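Local coordinates for protein putative peptidase (Parabacteroides merdae, PDB 4L8K) that probably hydrolyses peptide bonds as a peptidase of family S41, which belongs to the ClpP/crotonase clan, at residues Val31-Val36 / Gly58-Glu63; Asp118-Val123 / Gly149-Val154; Gly126-Gly131 / Arg155-Gly160; Thr179-Tyr184 / Val273-Thr278. All coordinates share one frame; numbering follows the deposited sequence.

Interaction 1. Residues Val31-Val36 / Gly58-Glu63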
loop_
_atom_site.group_PDB
_atom_site.type_symbol
_atom_site.label_atom_id
_atom_site.label_comp_id
_atom_site.label_asym_id
_atom_site.label_seq_id
_atom_site.Cartn_x
_atom_site.Cartn_y
_atom_site.Cartn_z
ATOM N N VAL A 31 4.864 16.420 16.432
ATOM C CA VAL A 31 5.406 16.266 17.787
ATOM C C VAL A 31 6.933 16.193 17.766
ATOM O O VAL A 31 7.538 15.848 16.744
ATOM C CB VAL A 31 4.825 15.063 18.596
ATOM C CG1 VAL A 31 3.354 15.268 18.937
ATOM C CG2 VAL A 31 5.057 13.723 17.898
ATOM N N ASP A 32 7.532 16.509 18.926
ATOM C CA ASP A 32 8.946 16.399 19.255
ATOM C C ASP A 32 9.054 15.198 20.198
ATOM O O ASP A 32 8.378 15.173 21.236
ATOM C CB ASP A 32 9.464 17.708 19.893
ATOM C CG ASP A 32 10.955 17.789 20.245
ATOM O OD1 ASP A 32 11.612 16.724 20.356
ATOM O OD2 ASP A 32 11.451 18.917 20.477
ATOM N N TRP A 33 9.875 14.198 19.826
ATOM C CA TRP A 33 10.031 12.955 20.577
ATOM C C TRP A 33 10.665 13.168 21.963
ATOM O O TRP A 33 10.409 12.365 22.860
ATOM C CB TRP A 33 10.800 11.905 19.760
ATOM C CG TRP A 33 10.563 10.491 20.216
ATOM C CD1 TRP A 33 11.513 9.585 20.590
ATOM C CD2 TRP A 33 9.298 9.812 20.315
ATOM N NE1 TRP A 33 10.925 8.386 20.924
ATOM C CE2 TRP A 33 9.562 8.497 20.768
ATOM C CE3 TRP A 33 7.963 10.175 20.027
ATOM C CZ2 TRP A 33 8.540 7.564 21.002
ATOM C CZ3 TRP A 33 6.956 9.238 20.213
ATOM C CH2 TRP A 33 7.246 7.950 20.701
ATOM N N ASP A 34 11.418 14.266 22.162
ATOM C CA ASP A 34 11.997 14.616 23.465
ATOM C C ASP A 34 10.916 15.124 24.422
ATOM O O ASP A 34 10.981 14.821 25.613
ATOM C CB ASP A 34 13.109 15.673 23.312
ATOM C CG ASP A 34 14.449 15.152 22.815
ATOM O OD1 ASP A 34 14.728 13.945 23.001
ATOM O OD2 ASP A 34 15.244 15.966 22.288
ATOM N N ASP A 35 9.921 15.889 23.906
ATOM C CA ASP A 35 8.795 16.403 24.703
ATOM C C ASP A 35 7.830 15.265 25.032
ATOM O O ASP A 35 7.159 15.320 26.063
ATOM C CB ASP A 35 8.035 17.547 23.994
ATOM C CG ASP A 35 8.870 18.737 23.525
ATOM O OD1 ASP A 35 9.969 18.968 24.099
ATOM O OD2 ASP A 35 8.410 19.461 22.605
ATOM N N VAL A 36 7.763 14.241 24.141
ATOM C CA VAL A 36 6.968 13.023 24.327
ATOM C C VAL A 36 7.604 12.254 25.505
ATOM O O VAL A 36 6.881 11.750 26.381
ATOM C CB VAL A 36 6.856 12.172 23.014
ATOM C CG1 VAL A 36 6.408 10.744 23.303
ATOM C CG2 VAL A 36 5.909 12.829 22.008
ATOM N N GLY A 58 0.808 2.649 24.258
ATOM C CA GLY A 58 0.080 2.683 22.994
ATOM C C GLY A 58 -0.250 4.113 22.603
ATOM O O GLY A 58 -0.100 4.488 21.435
ATOM N N LYS A 59 -0.660 4.933 23.599
ATOM C CA LYS A 59 -0.961 6.361 23.416
ATOM C C LYS A 59 0.291 7.126 23.027
ATOM O O LYS A 59 0.222 8.043 22.198
ATOM C CB LYS A 59 -1.564 6.968 24.686
ATOM C CG LYS A 59 -3.060 6.810 24.763
ATOM C CD LYS A 59 -3.587 6.924 26.201
ATOM C CE LYS A 59 -5.041 6.484 26.296
ATOM N NZ LYS A 59 -5.980 7.426 25.604
HETATM N N MSE A 60 1.442 6.725 23.604
HETATM C CA MSE A 60 2.758 7.298 23.294
HETATM C C MSE A 60 3.112 7.050 21.841
HETATM O O MSE A 60 3.573 7.975 21.178
HETATM C CB MSE A 60 3.843 6.729 24.201
HETATM C CG MSE A 60 5.120 7.533 24.136
HETATM SE SE MSE A 60 6.552 6.873 25.261
HETATM C CE MSE A 60 7.116 5.389 24.198
ATOM N N LEU A 61 2.875 5.814 21.330
ATOM C CA LEU A 61 3.158 5.520 19.920
ATOM C C LEU A 61 2.191 6.272 19.016
ATOM O O LEU A 61 2.609 6.765 17.979
ATOM C CB LEU A 61 3.131 4.017 19.601
ATOM C CG LEU A 61 4.123 3.121 20.365
ATOM C CD1 LEU A 61 4.015 1.699 19.862
ATOM C CD2 LEU A 61 5.582 3.597 20.208
ATOM N N ALA A 62 0.933 6.448 19.452
ATOM C CA ALA A 62 -0.072 7.167 18.660
ATOM C C ALA A 62 0.269 8.675 18.515
ATOM O O ALA A 62 -0.319 9.351 17.680
ATOM C CB ALA A 62 -1.454 6.973 19.253
ATOM N N GLU A 63 1.254 9.177 19.272
ATOM C CA GLU A 63 1.726 10.570 19.158
ATOM C C GLU A 63 2.289 10.864 17.757
ATOM O O GLU A 63 2.193 11.998 17.296
ATOM C CB GLU A 63 2.786 10.899 20.222
ATOM C CG GLU A 63 2.253 10.890 21.655
ATOM C CD GLU A 63 1.536 12.139 22.139
ATOM O OE1 GLU A 63 1.755 13.232 21.562
ATOM O OE2 GLU A 63 0.806 12.031 23.151
#
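The indole of Trp33 overlaps the side chain of Met60, a selenomethionine in this crystal, in a Met-aromatic contact that joins the start of helix 33-43 to the end of helix 50-61. The two side chains cross at about a right angle, with Met60 SE 5.4 Å from the centroid of the Trp33 six-membered ring, at an oblique 42° from the ring normal. At the rim, Trp33 CH2 lies 3.7 Å from Met60 O, which approaches near the ring plane. Val36 fills the angle between the two: its CG1, anti to the backbone N (chi1 163°), rests above one face of the Trp33 ring, toward its rim, and touches Met60 CG at 3.6 Å. The same indole stacks on Trp16 of helix 8-22, so three helices meet here. Upstream, Asp32 is the N-cap, its OD1 accepting from Asp34 N at 3.1 Å. Glu63 shows how a polar residue can line such an interface: its chain bends at chi2, CB and CG pass beside Val36 CG2, and the carboxylate is held by Tyr40 and, in a salt bridge, by Arg39. Val31 crosses this chain at about a right angle. An alanine here would remove both methyls and would probably open a gap beside the Glu63 carboxylate and carbonyl. Val31 CG1 lies 3.7 Å from Glu63 OE1, and Val31 CG2 lies 3.4 Å from Glu63 O.

Interaction 2. Residues Asp118-Val123 / Gly149-Val154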
loop_
_atom_site.group_PDB
_atom_site.type_symbol
_atom_site.label_atom_id
_atom_site.label_comp_id
_atom_site.label_asym_id
_atom_site.label_seq_id
_atom_site.Cartn_x
_atom_site.Cartn_y
_atom_site.Cartn_z
ATOM N N ASP A 118 -16.909 -7.057 -23.990
ATOM C CA ASP A 118 -15.591 -7.690 -24.123
ATOM C C ASP A 118 -14.471 -6.722 -24.575
ATOM O O ASP A 118 -13.414 -7.186 -25.009
ATOM C CB ASP A 118 -15.685 -8.891 -25.094
ATOM C CG ASP A 118 -16.654 -9.962 -24.621
ATOM O OD1 ASP A 118 -16.459 -10.485 -23.500
ATOM O OD2 ASP A 118 -17.623 -10.255 -25.358
ATOM N N GLN A 119 -14.664 -5.394 -24.404
ATOM C CA GLN A 119 -13.666 -4.381 -24.788
ATOM C C GLN A 119 -12.675 -4.111 -23.688
ATOM O O GLN A 119 -11.591 -3.584 -23.977
ATOM C CB GLN A 119 -14.330 -3.041 -25.160
ATOM C CG GLN A 119 -15.234 -3.084 -26.414
ATOM C CD GLN A 119 -16.008 -1.792 -26.621
ATOM O OE1 GLN A 119 -15.675 -0.953 -27.474
ATOM N NE2 GLN A 119 -17.026 -1.577 -25.807
ATOM N N ILE A 120 -13.059 -4.415 -22.415
ATOM C CA ILE A 120 -12.219 -4.099 -21.257
ATOM C C ILE A 120 -11.942 -5.335 -20.405
ATOM O O ILE A 120 -12.865 -6.058 -20.024
ATOM C CB ILE A 120 -12.933 -2.972 -20.433
ATOM C CG1 ILE A 120 -12.809 -1.618 -21.206
ATOM C CG2 ILE A 120 -12.367 -2.853 -18.978
ATOM C CD1 ILE A 120 -13.658 -0.561 -20.716
ATOM N N GLY A 121 -10.664 -5.563 -20.129
ATOM C CA GLY A 121 -10.210 -6.622 -19.240
ATOM C C GLY A 121 -10.208 -6.125 -17.802
ATOM O O GLY A 121 -9.664 -5.063 -17.512
ATOM N N TYR A 122 -10.863 -6.832 -16.891
ATOM C CA TYR A 122 -10.881 -6.425 -15.473
ATOM C C TYR A 122 -10.176 -7.499 -14.626
ATOM O O TYR A 122 -10.471 -8.681 -14.747
ATOM C CB TYR A 122 -12.312 -6.128 -14.975
ATOM C CG TYR A 122 -12.407 -5.901 -13.471
ATOM C CD1 TYR A 122 -12.110 -4.660 -12.907
ATOM C CD2 TYR A 122 -12.732 -6.947 -12.606
ATOM C CE1 TYR A 122 -12.154 -4.460 -11.526
ATOM C CE2 TYR A 122 -12.741 -6.765 -11.219
ATOM C CZ TYR A 122 -12.471 -5.518 -10.686
ATOM O OH TYR A 122 -12.513 -5.349 -9.321
ATOM N N VAL A 123 -9.212 -7.074 -13.810
ATOM C CA VAL A 123 -8.503 -7.961 -12.885
ATOM C C VAL A 123 -8.681 -7.426 -11.457
ATOM O O VAL A 123 -8.469 -6.243 -11.206
ATOM C CB VAL A 123 -6.974 -8.154 -13.214
ATOM C CG1 VAL A 123 -6.311 -9.155 -12.261
ATOM C CG2 VAL A 123 -6.737 -8.572 -14.669
ATOM N N GLY A 149 -8.353 -1.962 -23.357
ATOM C CA GLY A 149 -7.594 -1.606 -22.166
ATOM C C GLY A 149 -7.849 -2.534 -21.014
ATOM O O GLY A 149 -8.706 -3.411 -21.098
ATOM N N LEU A 150 -7.104 -2.315 -19.920
ATOM C CA LEU A 150 -7.133 -3.141 -18.733
ATOM C C LEU A 150 -7.384 -2.338 -17.484
ATOM O O LEU A 150 -6.824 -1.258 -17.305
ATOM C CB LEU A 150 -5.771 -3.876 -18.609
ATOM C CG LEU A 150 -5.533 -4.799 -17.379
ATOM C CD1 LEU A 150 -6.147 -6.163 -17.617
ATOM C CD2 LEU A 150 -4.070 -4.992 -17.133
ATOM N N ILE A 151 -8.176 -2.917 -16.583
ATOM C CA ILE A 151 -8.399 -2.395 -15.237
ATOM C C ILE A 151 -7.682 -3.379 -14.300
ATOM O O ILE A 151 -7.991 -4.589 -14.320
ATOM C CB ILE A 151 -9.913 -2.162 -14.869
ATOM C CG1 ILE A 151 -10.571 -1.103 -15.789
ATOM C CG2 ILE A 151 -10.089 -1.772 -13.374
ATOM C CD1 ILE A 151 -12.176 -1.057 -15.698
ATOM N N PHE A 152 -6.681 -2.876 -13.535
ATOM C CA PHE A 152 -5.949 -3.688 -12.561
ATOM C C PHE A 152 -6.322 -3.160 -11.163
ATOM O O PHE A 152 -5.824 -2.138 -10.710
ATOM C CB PHE A 152 -4.422 -3.701 -12.825
ATOM C CG PHE A 152 -3.754 -4.910 -12.207
ATOM C CD1 PHE A 152 -3.401 -4.919 -10.856
ATOM C CD2 PHE A 152 -3.538 -6.067 -12.958
ATOM C CE1 PHE A 152 -2.811 -6.053 -10.276
ATOM C CE2 PHE A 152 -2.945 -7.197 -12.384
ATOM C CZ PHE A 152 -2.579 -7.179 -11.049
ATOM N N ASP A 153 -7.259 -3.818 -10.525
ATOM C CA ASP A 153 -7.821 -3.362 -9.249
ATOM C C ASP A 153 -7.087 -3.973 -8.054
ATOM O O ASP A 153 -7.164 -5.190 -7.817
ATOM C CB ASP A 153 -9.332 -3.719 -9.228
ATOM C CG ASP A 153 -10.178 -3.155 -8.101
ATOM O OD1 ASP A 153 -9.617 -2.479 -7.209
ATOM O OD2 ASP A 153 -11.399 -3.381 -8.116
ATOM N N VAL A 154 -6.401 -3.106 -7.279
ATOM C CA VAL A 154 -5.665 -3.513 -6.062
ATOM C C VAL A 154 -6.246 -2.798 -4.810
ATOM O O VAL A 154 -5.544 -2.615 -3.814
ATOM C CB VAL A 154 -4.123 -3.324 -6.171
ATOM C CG1 VAL A 154 -3.514 -4.298 -7.180
ATOM C CG2 VAL A 154 -3.741 -1.868 -6.466
#
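Ile151 touches two residues of the neighbouring parallel strand, Ile120 and Tyr122. Its CB lies 3.9 Å from Tyr122 CD1. CG2, anti to the backbone N, presses on the edge of the same ring, 3.6 Å from Tyr122 CD1. The other branch leads toward Ile120: Ile151 CG1 passes 4.1 Å from Ile120 CG2, and with chi2 at 167° the chain extends so that Ile151 CD1 ends 3.7 Å from that methyl. Farther along this face, Tyr122 OH donates to Asp153 OD2 at 2.6 Å, on the anti side of the carboxylate and near the tyrosine ring plane. Ring and carboxylate planes are 68° apart. This buried acid is also paired with Arg155, and the hydroxyl with Gln96, which makes a small polar chain at the end of an otherwise apolar face. On the reverse face Val123 fits between Leu150 and Phe152, its CG2 3.9 Å from Leu150 CD1. Gly121 lies opposite Leu150, where a side chain would be tight. The backbones are joined by a regular parallel ladder, Gly121 and Val123 each bonding through both N and O, as in Ile151 N to Gly121 O at 2.8 Å. Together the strands form the two ends of a beta-alpha-beta unit with helix 134-143. Strands 110-115 and 213-217 continue the mixed sheet outward, and helix 301-311 covers Ile120 and Ile151.

Interaction 3. Residues Gly126-Gly131 / Arg155-Gly160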
loop_
_atom_site.group_PDB
_atom_site.type_symbol
_atom_site.label_atom_id
_atom_site.label_comp_id
_atom_site.label_asym_id
_atom_site.label_seq_id
_atom_site.Cartn_x
_atom_site.Cartn_y
_atom_site.Cartn_z
ATOM N N GLY A 126 -6.563 -9.124 -4.837
ATOM C CA GLY A 126 -6.806 -8.784 -3.441
ATOM C C GLY A 126 -5.647 -8.876 -2.480
ATOM O O GLY A 126 -5.691 -8.266 -1.407
ATOM N N SER A 127 -4.634 -9.689 -2.796
ATOM C CA SER A 127 -3.522 -9.901 -1.864
ATOM C C SER A 127 -2.236 -10.259 -2.573
ATOM O O SER A 127 -2.237 -11.209 -3.345
ATOM C CB SER A 127 -3.877 -11.021 -0.875
ATOM O OG SER A 127 -2.802 -11.243 0.026
ATOM N N PHE A 128 -1.126 -9.572 -2.239
ATOM C CA PHE A 128 0.200 -9.915 -2.765
ATOM C C PHE A 128 0.778 -11.153 -2.025
ATOM O O PHE A 128 1.906 -11.542 -2.312
ATOM C CB PHE A 128 1.189 -8.708 -2.738
ATOM C CG PHE A 128 0.982 -7.739 -3.877
ATOM C CD1 PHE A 128 1.519 -7.991 -5.128
ATOM C CD2 PHE A 128 0.176 -6.623 -3.722
ATOM C CE1 PHE A 128 1.277 -7.121 -6.197
ATOM C CE2 PHE A 128 -0.063 -5.754 -4.791
ATOM C CZ PHE A 128 0.509 -5.996 -6.013
ATOM N N SER A 129 -0.011 -11.780 -1.087
ATOM C CA SER A 129 0.324 -13.019 -0.368
ATOM C C SER A 129 -0.205 -14.221 -1.140
ATOM O O SER A 129 0.237 -15.342 -0.937
ATOM C CB SER A 129 -0.250 -13.017 1.045
ATOM O OG SER A 129 0.448 -12.112 1.883
ATOM N N SER A 130 -1.163 -13.984 -2.027
ATOM C CA SER A 130 -1.726 -15.001 -2.904
ATOM C C SER A 130 -0.961 -14.918 -4.217
ATOM O O SER A 130 -1.091 -13.944 -4.952
ATOM C CB SER A 130 -3.228 -14.782 -3.080
ATOM O OG SER A 130 -3.867 -16.002 -3.413
ATOM N N GLY A 131 -0.108 -15.904 -4.445
ATOM C CA GLY A 131 0.768 -16.000 -5.602
ATOM C C GLY A 131 0.162 -15.992 -6.987
ATOM O O GLY A 131 -0.950 -16.486 -7.221
ATOM N N ARG A 155 -7.523 -2.398 -4.867
ATOM C CA ARG A 155 -8.195 -1.815 -3.713
ATOM C C ARG A 155 -8.342 -2.894 -2.648
ATOM O O ARG A 155 -8.567 -4.056 -3.000
ATOM C CB ARG A 155 -9.581 -1.270 -4.092
ATOM C CG ARG A 155 -9.534 -0.024 -4.965
ATOM C CD ARG A 155 -10.934 0.429 -5.378
ATOM N NE ARG A 155 -11.572 -0.551 -6.263
ATOM C CZ ARG A 155 -12.858 -0.559 -6.595
ATOM N NH1 ARG A 155 -13.691 0.344 -6.082
ATOM N NH2 ARG A 155 -13.328 -1.480 -7.428
ATOM N N ASP A 156 -8.182 -2.534 -1.365
ATOM C CA ASP A 156 -8.266 -3.458 -0.238
ATOM C C ASP A 156 -7.142 -4.515 -0.258
ATOM O O ASP A 156 -7.294 -5.570 0.335
ATOM C CB ASP A 156 -9.649 -4.120 -0.149
ATOM C CG ASP A 156 -10.659 -3.289 0.614
ATOM O OD1 ASP A 156 -10.506 -2.043 0.650
ATOM O OD2 ASP A 156 -11.598 -3.877 1.172
ATOM N N ASN A 157 -6.013 -4.215 -0.910
ATOM C CA ASN A 157 -4.887 -5.130 -0.944
ATOM C C ASN A 157 -3.820 -4.582 0.008
ATOM O O ASN A 157 -3.128 -3.621 -0.310
ATOM C CB ASN A 157 -4.371 -5.321 -2.386
ATOM C CG ASN A 157 -3.253 -6.340 -2.547
ATOM O OD1 ASN A 157 -2.464 -6.600 -1.623
ATOM N ND2 ASN A 157 -3.125 -6.899 -3.761
ATOM N N GLY A 158 -3.746 -5.194 1.191
ATOM C CA GLY A 158 -2.821 -4.839 2.261
ATOM C C GLY A 158 -1.374 -5.254 2.047
ATOM O O GLY A 158 -0.556 -5.126 2.951
ATOM N N GLY A 159 -1.044 -5.722 0.845
ATOM C CA GLY A 159 0.316 -6.121 0.504
ATOM C C GLY A 159 0.550 -7.611 0.563
ATOM O O GLY A 159 -0.374 -8.403 0.397
ATOM N N GLY A 160 1.803 -7.978 0.778
ATOM C CA GLY A 160 2.246 -9.363 0.815
ATOM C C GLY A 160 3.644 -9.494 0.256
ATOM O O GLY A 160 4.554 -8.754 0.662
HETATM O O HOH W 1 -4.922 -7.842 1.679
HETATM O O HOH W 2 -7.821 -8.245 0.242
HETATM O O HOH W 3 -2.534 -9.158 1.662
#
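Phe128 and Gly160 run so close, CA to CA 4.2 Å, that a side chain on Gly160 would collide with the backbone at Phe128 and Ser129. At the backbone angles of Gly159 and Gly160 a CB would also press on the preceding carbonyl oxygen. The closeness lets Phe128 N donate to Gly159 O at 3.0 Å, from above the carbonyl plane, and more weakly to Asn157 OD1 at 3.3 Å. Asn157 is the side chain that organises the loop. CG stands anti to the backbone N (chi1 -176°), which turns the amide toward Gly126-Gly131; its OD1 accepts from Gly159 N at 3.0 Å in the carbonyl plane, closing an Asx turn, while ND2 donates to Tyr125 O. The amide lies obliquely against the Phe128 ring, with ND2 3.3 Å from Phe128 CD2 and the two planes 36° apart. An alanine in its place would probably leave Gly159 N and Tyr125 O without their side-chain mates and the glycine loop freer to turn. Ser127 OG makes the matching ST turn by accepting from Ser129 N at 3.1 Å. Three waters finish the joint. Two donate to Gly126 O, one of them accepting from Gly158 N and the other also donating to Asp156 O; the third links Ser127 OG with Gly159 O. Asn157 CA makes a CA-H...O contact with Gly126 O at 3.3 Å. Asp153 to Gly160 is consistent with the Asp-x-Arg-x-Asn-x-Gly-Gly pattern of S41 peptidases. The chemistry implies a shape fixed mainly by backbone groups, one amide, one serine hydroxyl and water.

Interaction 4. Residues Thr179-Tyr184 / Val273-Thr278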
loop_
_atom_site.group_PDB
_atom_site.type_symbol
_atom_site.label_atom_id
_atom_site.label_comp_id
_atom_site.label_asym_id
_atom_site.label_seq_id
_atom_site.Cartn_x
_atom_site.Cartn_y
_atom_site.Cartn_z
ATOM N N THR A 179 12.921 2.608 -10.554
ATOM C CA THR A 179 11.584 2.548 -9.932
ATOM C C THR A 179 11.474 3.490 -8.733
ATOM O O THR A 179 10.377 3.865 -8.320
ATOM C CB THR A 179 11.228 1.107 -9.520
ATOM O OG1 THR A 179 12.048 0.689 -8.425
ATOM C CG2 THR A 179 11.311 0.125 -10.674
ATOM N N GLY A 180 12.622 3.864 -8.197
ATOM C CA GLY A 180 12.723 4.737 -7.045
ATOM C C GLY A 180 13.979 4.432 -6.278
ATOM O O GLY A 180 14.952 3.909 -6.845
ATOM N N TYR A 181 13.964 4.786 -4.986
ATOM C CA TYR A 181 15.112 4.655 -4.098
ATOM C C TYR A 181 14.728 4.115 -2.740
ATOM O O TYR A 181 13.579 4.269 -2.300
ATOM C CB TYR A 181 15.788 6.041 -3.879
ATOM C CG TYR A 181 16.250 6.740 -5.140
ATOM C CD1 TYR A 181 15.390 7.558 -5.862
ATOM C CD2 TYR A 181 17.583 6.664 -5.560
ATOM C CE1 TYR A 181 15.808 8.203 -7.028
ATOM C CE2 TYR A 181 18.019 7.327 -6.711
ATOM C CZ TYR A 181 17.122 8.090 -7.445
ATOM O OH TYR A 181 17.540 8.759 -8.566
ATOM N N THR A 182 15.726 3.542 -2.041
ATOM C CA THR A 182 15.585 3.096 -0.651
ATOM C C THR A 182 16.695 3.755 0.165
ATOM O O THR A 182 17.766 4.036 -0.360
ATOM C CB THR A 182 15.583 1.552 -0.503
ATOM O OG1 THR A 182 16.798 1.008 -1.030
ATOM C CG2 THR A 182 14.368 0.884 -1.176
ATOM N N GLN A 183 16.417 4.028 1.429
ATOM C CA GLN A 183 17.349 4.562 2.422
ATOM C C GLN A 183 17.255 3.688 3.633
ATOM O O GLN A 183 16.191 3.136 3.870
ATOM C CB GLN A 183 16.982 6.000 2.813
ATOM C CG GLN A 183 17.233 7.026 1.751
ATOM C CD GLN A 183 17.076 8.398 2.331
ATOM O OE1 GLN A 183 15.971 8.910 2.467
ATOM N NE2 GLN A 183 18.185 9.032 2.680
ATOM N N TYR A 184 18.309 3.558 4.422
ATOM C CA TYR A 184 18.141 2.789 5.644
ATOM C C TYR A 184 18.792 3.554 6.798
ATOM O O TYR A 184 19.652 4.413 6.576
ATOM C CB TYR A 184 18.608 1.329 5.515
ATOM C CG TYR A 184 20.096 1.103 5.379
ATOM C CD1 TYR A 184 20.696 1.020 4.125
ATOM C CD2 TYR A 184 20.885 0.841 6.498
ATOM C CE1 TYR A 184 22.057 0.742 3.992
ATOM C CE2 TYR A 184 22.246 0.573 6.377
ATOM C CZ TYR A 184 22.830 0.523 5.121
ATOM O OH TYR A 184 24.180 0.280 5.004
ATOM N N VAL A 273 10.980 8.390 -7.884
ATOM C CA VAL A 273 12.052 8.812 -8.793
ATOM C C VAL A 273 12.446 10.310 -8.575
ATOM O O VAL A 273 13.513 10.727 -9.011
ATOM C CB VAL A 273 11.739 8.523 -10.285
ATOM C CG1 VAL A 273 11.679 7.019 -10.541
ATOM C CG2 VAL A 273 10.445 9.223 -10.746
ATOM N N ASN A 274 11.605 11.088 -7.883
ATOM C CA ASN A 274 11.895 12.500 -7.577
ATOM C C ASN A 274 12.432 12.628 -6.140
ATOM O O ASN A 274 12.534 13.744 -5.620
ATOM C CB ASN A 274 10.649 13.388 -7.776
ATOM C CG ASN A 274 10.010 13.213 -9.125
ATOM O OD1 ASN A 274 10.661 13.264 -10.174
ATOM N ND2 ASN A 274 8.725 12.943 -9.118
ATOM N N LYS A 275 12.782 11.465 -5.518
ATOM C CA LYS A 275 13.333 11.327 -4.175
ATOM C C LYS A 275 12.333 11.827 -3.093
ATOM O O LYS A 275 12.734 12.249 -2.004
ATOM C CB LYS A 275 14.703 12.021 -4.071
ATOM C CG LYS A 275 15.780 11.251 -4.824
ATOM C CD LYS A 275 17.109 11.964 -4.836
ATOM C CE LYS A 275 18.117 11.169 -5.629
ATOM N NZ LYS A 275 19.412 11.882 -5.754
ATOM N N GLN A 276 11.026 11.716 -3.389
ATOM C CA GLN A 276 9.956 12.078 -2.449
ATOM C C GLN A 276 9.432 10.826 -1.746
ATOM O O GLN A 276 9.314 9.765 -2.365
ATOM C CB GLN A 276 8.812 12.845 -3.148
ATOM C CG GLN A 276 9.270 14.089 -3.944
ATOM C CD GLN A 276 10.072 15.137 -3.157
ATOM O OE1 GLN A 276 9.861 15.423 -1.971
ATOM N NE2 GLN A 276 11.111 15.625 -3.780
ATOM N N HIS A 277 9.128 10.963 -0.440
ATOM C CA HIS A 277 8.632 9.879 0.410
ATOM C C HIS A 277 7.249 9.391 -0.026
ATOM O O HIS A 277 6.363 10.202 -0.280
ATOM C CB HIS A 277 8.597 10.339 1.874
ATOM C CG HIS A 277 9.952 10.478 2.469
ATOM N ND1 HIS A 277 10.496 9.478 3.241
ATOM C CD2 HIS A 277 10.853 11.476 2.344
ATOM C CE1 HIS A 277 11.701 9.902 3.567
ATOM N NE2 HIS A 277 11.963 11.095 3.045
ATOM N N THR A 278 7.079 8.057 -0.127
ATOM C CA THR A 278 5.803 7.403 -0.507
ATOM C C THR A 278 5.130 6.756 0.728
ATOM O O THR A 278 4.034 6.198 0.621
ATOM C CB THR A 278 6.060 6.327 -1.602
ATOM O OG1 THR A 278 6.912 5.308 -1.067
ATOM C CG2 THR A 278 6.671 6.912 -2.885
HETATM O O HOH W 4 8.945 6.161 -8.159
HETATM O O HOH W 5 15.768 10.118 -9.913
#
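Thr179 meets the loop through its backbone: Val273 CG1 lies 4.0 Å from Thr179 C, and a water accepts weakly from Val273 N while donating to Thr179 O at 2.7 Å. Its hydroxyl turns elsewhere, to Val199 O and to a bound methylpentanediol, probably from the crystallisation liquor. Gly180 follows, with Val273 CG1 4.0 Å from Gly180 N; its backbone angles, phi 151°, leave no room for a CB beside the carbonyl of Thr179. Tyr181 makes the largest contact. Lys275 reaches across one face of its ring in a CH-pi contact, with CE 4.0 Å from the Tyr181 centroid and 24° off the normal. Lys275 CG lies 3.8 Å from Tyr181 CE1; from there the extended chain carries Lys275 CE to 3.7 Å from Tyr181 CZ. At the ring edge, in its plane, sits Val273 O, and a water joins this carbonyl to Tyr181 OH. Pro196 and Pro198 also touch the tyrosine. The arrangement is that of a loop folding back on its own sheet: after edge strand 270-271, the chain turns back against the central strand 177-182 of the three-stranded antiparallel sheet, at Tyr181.

Overall arrangement
The four contacts illustrate how chemistry follows position. Interactions 1 and 2 are buried, yet on opposite sides of the chain's centre, about 44 Å apart between centres: the first packs helix ends mainly through side chains, without hydrogen bonds between them, the second joins strands by a backbone ladder with apolar faces. Interaction 3 adjoins interaction 2 in sequence, since its loops leave the same two strands, and there the regular ladder gives way to glycines, an amide and ordered water. Interaction 4 is also partly buried and water-bridged, but it adds a valine and a lysine chain packed around a tyrosine ring. Interactions 2, 3 and 4 all belong to the S41 peptidase region, whereas interaction 1 falls in the region related to the Tricorn C1 domain.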